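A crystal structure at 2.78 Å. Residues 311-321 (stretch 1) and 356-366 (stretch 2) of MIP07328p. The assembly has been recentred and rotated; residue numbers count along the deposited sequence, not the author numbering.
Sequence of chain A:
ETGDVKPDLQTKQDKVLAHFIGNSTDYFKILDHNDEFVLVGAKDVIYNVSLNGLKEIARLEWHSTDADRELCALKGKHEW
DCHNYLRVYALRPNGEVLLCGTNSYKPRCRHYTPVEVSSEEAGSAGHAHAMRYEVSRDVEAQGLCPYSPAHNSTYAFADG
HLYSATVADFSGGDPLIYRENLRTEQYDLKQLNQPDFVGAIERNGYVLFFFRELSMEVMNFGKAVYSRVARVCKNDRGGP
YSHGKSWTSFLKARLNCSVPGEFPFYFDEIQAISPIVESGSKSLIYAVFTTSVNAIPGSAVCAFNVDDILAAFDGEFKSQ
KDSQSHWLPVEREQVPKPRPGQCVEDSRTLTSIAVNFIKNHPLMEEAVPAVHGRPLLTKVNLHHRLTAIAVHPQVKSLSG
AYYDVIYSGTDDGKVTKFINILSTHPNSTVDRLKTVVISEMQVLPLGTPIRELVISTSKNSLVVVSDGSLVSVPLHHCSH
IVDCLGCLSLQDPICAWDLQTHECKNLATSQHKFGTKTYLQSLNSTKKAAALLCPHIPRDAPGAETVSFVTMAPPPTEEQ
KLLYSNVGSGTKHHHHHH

Stretch 1 (311-321) AAFDGEFKSQK
Stretch 2 356-366: NFIKNHPLMEE

A short backbone bridge can hold two irregular segments together when side chains fill the hollows on both sides of it, and residues 311-321 and 356-366 of MIP07328p illustrate the principle. The first stretch leaves a weakly bonded helical turn through a type I turn, Ala312 to Gly315, then extends from Glu316 (phi/psi -76/155) through Gln320. The second ends a helix at Asn360, breaks at His361 (-128/69), turns at Pro362 (-84/-8) and extends through Leu363 (-104/128) and Met364 (-83/150).

The extended segments meet at a single bridge, Phe317 with Met364, their CA atoms 4.6 Å apart. Glu365 N donates to Glu316 O at 2.8 Å, nearly straight at 171°, and Lys318 N donates to Leu363 O at 3.0 Å. Since Glu316 pairs with Glu365 and Lys318 with Leu363, the register is fixed and the two segments run antiparallel.

The main bump is Met364, folded m, m, m. Its CE lies 3.4 Å from Ala312 O and 3.3 Å from Gly315 O, so the methyl group fills the hollow formed by the turn. Its CG reaches Phe313 CD1 at 3.9 Å, and its SD sits obliquely, 4.3 Å from the ring centroid of Phe317 (chi1 m), while its CE lies over one face of that ring; over the opposite face comes the edge of Phe357 (chi1 t), planes at 81° and centroids 5.5 Å apart; Phe317 is thus clasped between sulfur-bearing chain and aromatic edge.

Lys318 (t, t, m, m) lays its aliphatic part along Leu363, CD to CD2 3.7 Å, then curls so that NZ bonds Glu365 O at 3.1 Å and forms a salt bridge with Glu365 OE1, also 3.1 Å, the hydrogen bond there being weak.

His361 (chi1 m) points toward the first stretch, its ring anchored by ND1 to Phe357 O at 2.9 Å; NE2 meets Gln320 CG at 3.3 Å.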

# COMPACT_ATOMS: atom_id res chain seq x y z
N ALA A 311 -16.67 7.36 -6.00
CA ALA A 311 -17.53 8.44 -6.46
C ALA A 311 -16.88 9.25 -7.58
O ALA A 311 -17.59 9.83 -8.41
CB ALA A 311 -17.89 9.36 -5.30
N ALA A 312 -15.55 9.29 -7.63
CA ALA A 312 -14.87 10.05 -8.66
C ALA A 312 -15.18 9.51 -10.05
O ALA A 312 -15.19 10.27 -11.03
CB ALA A 312 -13.36 10.04 -8.42
N PHE A 313 -15.44 8.21 -10.16
CA PHE A 313 -15.75 7.59 -11.44
C PHE A 313 -17.20 7.80 -11.85
O PHE A 313 -17.63 7.24 -12.87
CB PHE A 313 -15.42 6.10 -11.38
CG PHE A 313 -14.00 5.82 -10.99
CD1 PHE A 313 -12.98 5.89 -11.92
CD2 PHE A 313 -13.68 5.50 -9.68
CE1 PHE A 313 -11.67 5.63 -11.56
CE2 PHE A 313 -12.38 5.24 -9.31
CZ PHE A 313 -11.37 5.31 -10.25
N ASP A 314 -17.96 8.58 -11.09
CA ASP A 314 -19.30 9.01 -11.48
C ASP A 314 -19.32 10.43 -12.03
O ASP A 314 -20.39 10.95 -12.34
CB ASP A 314 -20.26 8.90 -10.30
CG ASP A 314 -20.36 7.49 -9.75
OD1 ASP A 314 -20.29 6.53 -10.55
OD2 ASP A 314 -20.51 7.34 -8.52
N GLY A 315 -18.15 11.08 -12.15
CA GLY A 315 -18.07 12.45 -12.61
C GLY A 315 -17.77 12.56 -14.09
O GLY A 315 -17.92 11.61 -14.87
N GLU A 316 -17.35 13.75 -14.49
CA GLU A 316 -17.09 14.05 -15.88
C GLU A 316 -15.78 13.42 -16.34
O GLU A 316 -14.87 13.17 -15.54
CB GLU A 316 -17.06 15.56 -16.11
CG GLU A 316 -18.38 16.25 -15.83
CD GLU A 316 -18.26 17.76 -15.83
OE1 GLU A 316 -17.35 18.28 -15.15
OE2 GLU A 316 -19.07 18.42 -16.52
N PHE A 317 -15.68 13.18 -17.64
CA PHE A 317 -14.50 12.61 -18.25
C PHE A 317 -13.61 13.72 -18.79
O PHE A 317 -14.09 14.61 -19.50
CB PHE A 317 -14.87 11.65 -19.39
CG PHE A 317 -15.65 10.45 -18.94
CD1 PHE A 317 -17.03 10.50 -18.85
CD2 PHE A 317 -15.00 9.27 -18.62
CE1 PHE A 317 -17.75 9.39 -18.44
CE2 PHE A 317 -15.71 8.16 -18.21
CZ PHE A 317 -17.08 8.22 -18.12
N LYS A 318 -12.33 13.66 -18.45
CA LYS A 318 -11.37 14.61 -19.01
C LYS A 318 -11.21 14.35 -20.50
O LYS A 318 -10.87 13.23 -20.91
CB LYS A 318 -10.03 14.48 -18.29
CG LYS A 318 -9.09 15.66 -18.50
CD LYS A 318 -7.87 15.54 -17.60
CE LYS A 318 -8.29 15.38 -16.14
NZ LYS A 318 -8.87 16.63 -15.57
N SER A 319 -11.47 15.37 -21.31
CA SER A 319 -11.45 15.20 -22.75
C SER A 319 -10.04 14.86 -23.23
O SER A 319 -9.04 15.10 -22.55
CB SER A 319 -11.94 16.47 -23.45
OG SER A 319 -11.08 17.56 -23.17
N GLN A 320 -9.98 14.26 -24.43
CA GLN A 320 -8.70 13.93 -25.04
C GLN A 320 -7.83 15.17 -25.14
O GLN A 320 -8.32 16.27 -25.43
CB GLN A 320 -8.91 13.33 -26.43
CG GLN A 320 -9.98 12.25 -26.49
CD GLN A 320 -10.12 11.67 -27.89
OE1 GLN A 320 -9.15 11.25 -28.50
NE2 GLN A 320 -11.35 11.65 -28.40
N LYS A 321 -6.54 15.00 -24.88
CA LYS A 321 -5.60 16.13 -24.90
C LYS A 321 -5.50 16.64 -26.33
O LYS A 321 -4.59 16.29 -27.09
CB LYS A 321 -4.24 15.72 -24.35
CG LYS A 321 -3.29 16.89 -24.19
CD LYS A 321 -1.89 16.44 -23.84
CE LYS A 321 -0.97 17.64 -23.66
NZ LYS A 321 -1.52 18.60 -22.65
N ASN A 356 -14.67 2.39 -27.72
CA ASN A 356 -13.65 3.34 -28.14
C ASN A 356 -13.67 4.60 -27.28
O ASN A 356 -12.63 5.22 -27.06
CB ASN A 356 -13.82 3.71 -29.61
CG ASN A 356 -13.23 2.66 -30.55
OD1 ASN A 356 -12.02 2.60 -30.74
ND2 ASN A 356 -14.09 1.85 -31.15
N PHE A 357 -14.85 4.99 -26.79
CA PHE A 357 -14.94 6.18 -25.95
C PHE A 357 -14.16 6.00 -24.65
O PHE A 357 -13.33 6.85 -24.29
CB PHE A 357 -16.41 6.50 -25.65
CG PHE A 357 -16.59 7.72 -24.79
CD1 PHE A 357 -16.71 8.98 -25.37
CD2 PHE A 357 -16.65 7.61 -23.41
CE1 PHE A 357 -16.88 10.10 -24.58
CE2 PHE A 357 -16.82 8.73 -22.62
CZ PHE A 357 -16.94 9.98 -23.21
N ILE A 358 -14.41 4.90 -23.94
CA ILE A 358 -13.71 4.68 -22.67
C ILE A 358 -12.23 4.41 -22.89
O ILE A 358 -11.42 4.62 -21.98
CB ILE A 358 -14.38 3.54 -21.89
CG1 ILE A 358 -13.93 3.56 -20.42
CG2 ILE A 358 -14.07 2.19 -22.51
CD1 ILE A 358 -14.58 2.50 -19.57
N LYS A 359 -11.85 3.96 -24.09
CA LYS A 359 -10.43 3.88 -24.42
C LYS A 359 -9.85 5.25 -24.72
O LYS A 359 -8.65 5.48 -24.49
CB LYS A 359 -10.22 2.95 -25.62
CG LYS A 359 -10.56 1.50 -25.35
CD LYS A 359 -10.24 0.63 -26.56
CE LYS A 359 -10.47 -0.84 -26.26
NZ LYS A 359 -10.03 -1.72 -27.38
N ASN A 360 -10.67 6.18 -25.23
CA ASN A 360 -10.19 7.52 -25.53
C ASN A 360 -10.19 8.42 -24.30
O ASN A 360 -9.38 9.35 -24.22
CB ASN A 360 -11.03 8.15 -26.63
CG ASN A 360 -10.85 7.47 -27.98
OD1 ASN A 360 -9.78 6.93 -28.27
ND2 ASN A 360 -11.89 7.49 -28.80
N HIS A 361 -11.08 8.18 -23.34
CA HIS A 361 -11.22 9.02 -22.16
C HIS A 361 -11.16 8.16 -20.90
O HIS A 361 -12.16 8.00 -20.19
CB HIS A 361 -12.52 9.82 -22.20
CG HIS A 361 -12.80 10.45 -23.53
ND1 HIS A 361 -13.42 9.78 -24.56
CD2 HIS A 361 -12.55 11.70 -23.99
CE1 HIS A 361 -13.54 10.59 -25.60
NE2 HIS A 361 -13.02 11.76 -25.28
N PRO A 362 -9.99 7.59 -20.58
CA PRO A 362 -9.88 6.78 -19.36
C PRO A 362 -9.63 7.60 -18.11
O PRO A 362 -9.67 7.04 -17.01
CB PRO A 362 -8.69 5.87 -19.67
CG PRO A 362 -7.81 6.73 -20.51
CD PRO A 362 -8.72 7.62 -21.33
N LEU A 363 -9.37 8.90 -18.23
CA LEU A 363 -9.02 9.74 -17.10
C LEU A 363 -10.21 10.61 -16.70
O LEU A 363 -10.79 11.29 -17.55
CB LEU A 363 -7.81 10.62 -17.43
CG LEU A 363 -7.35 11.57 -16.33
CD1 LEU A 363 -7.02 10.80 -15.07
CD2 LEU A 363 -6.15 12.37 -16.81
N MET A 364 -10.56 10.57 -15.42
CA MET A 364 -11.67 11.35 -14.91
C MET A 364 -11.24 12.79 -14.63
O MET A 364 -10.08 13.05 -14.28
CB MET A 364 -12.24 10.71 -13.65
CG MET A 364 -12.60 9.24 -13.80
SD MET A 364 -13.84 8.94 -15.07
CE MET A 364 -15.22 9.86 -14.40
N GLU A 365 -12.18 13.72 -14.78
CA GLU A 365 -11.87 15.13 -14.64
C GLU A 365 -11.46 15.47 -13.21
O GLU A 365 -10.42 16.10 -12.98
CB GLU A 365 -13.06 15.98 -15.07
CG GLU A 365 -12.86 17.49 -14.93
CD GLU A 365 -11.86 18.04 -15.93
OE1 GLU A 365 -11.58 17.37 -16.94
OE2 GLU A 365 -11.35 19.16 -15.70
N GLU A 366 -12.26 15.06 -12.24
CA GLU A 366 -12.04 15.43 -10.85
C GLU A 366 -11.06 14.47 -10.18
O GLU A 366 -10.98 13.29 -10.52
CB GLU A 366 -13.36 15.44 -10.07
CG GLU A 366 -14.33 16.52 -10.54
CD GLU A 366 -13.74 17.92 -10.43
OE1 GLU A 366 -13.00 18.18 -9.47
OE2 GLU A 366 -14.03 18.74 -11.32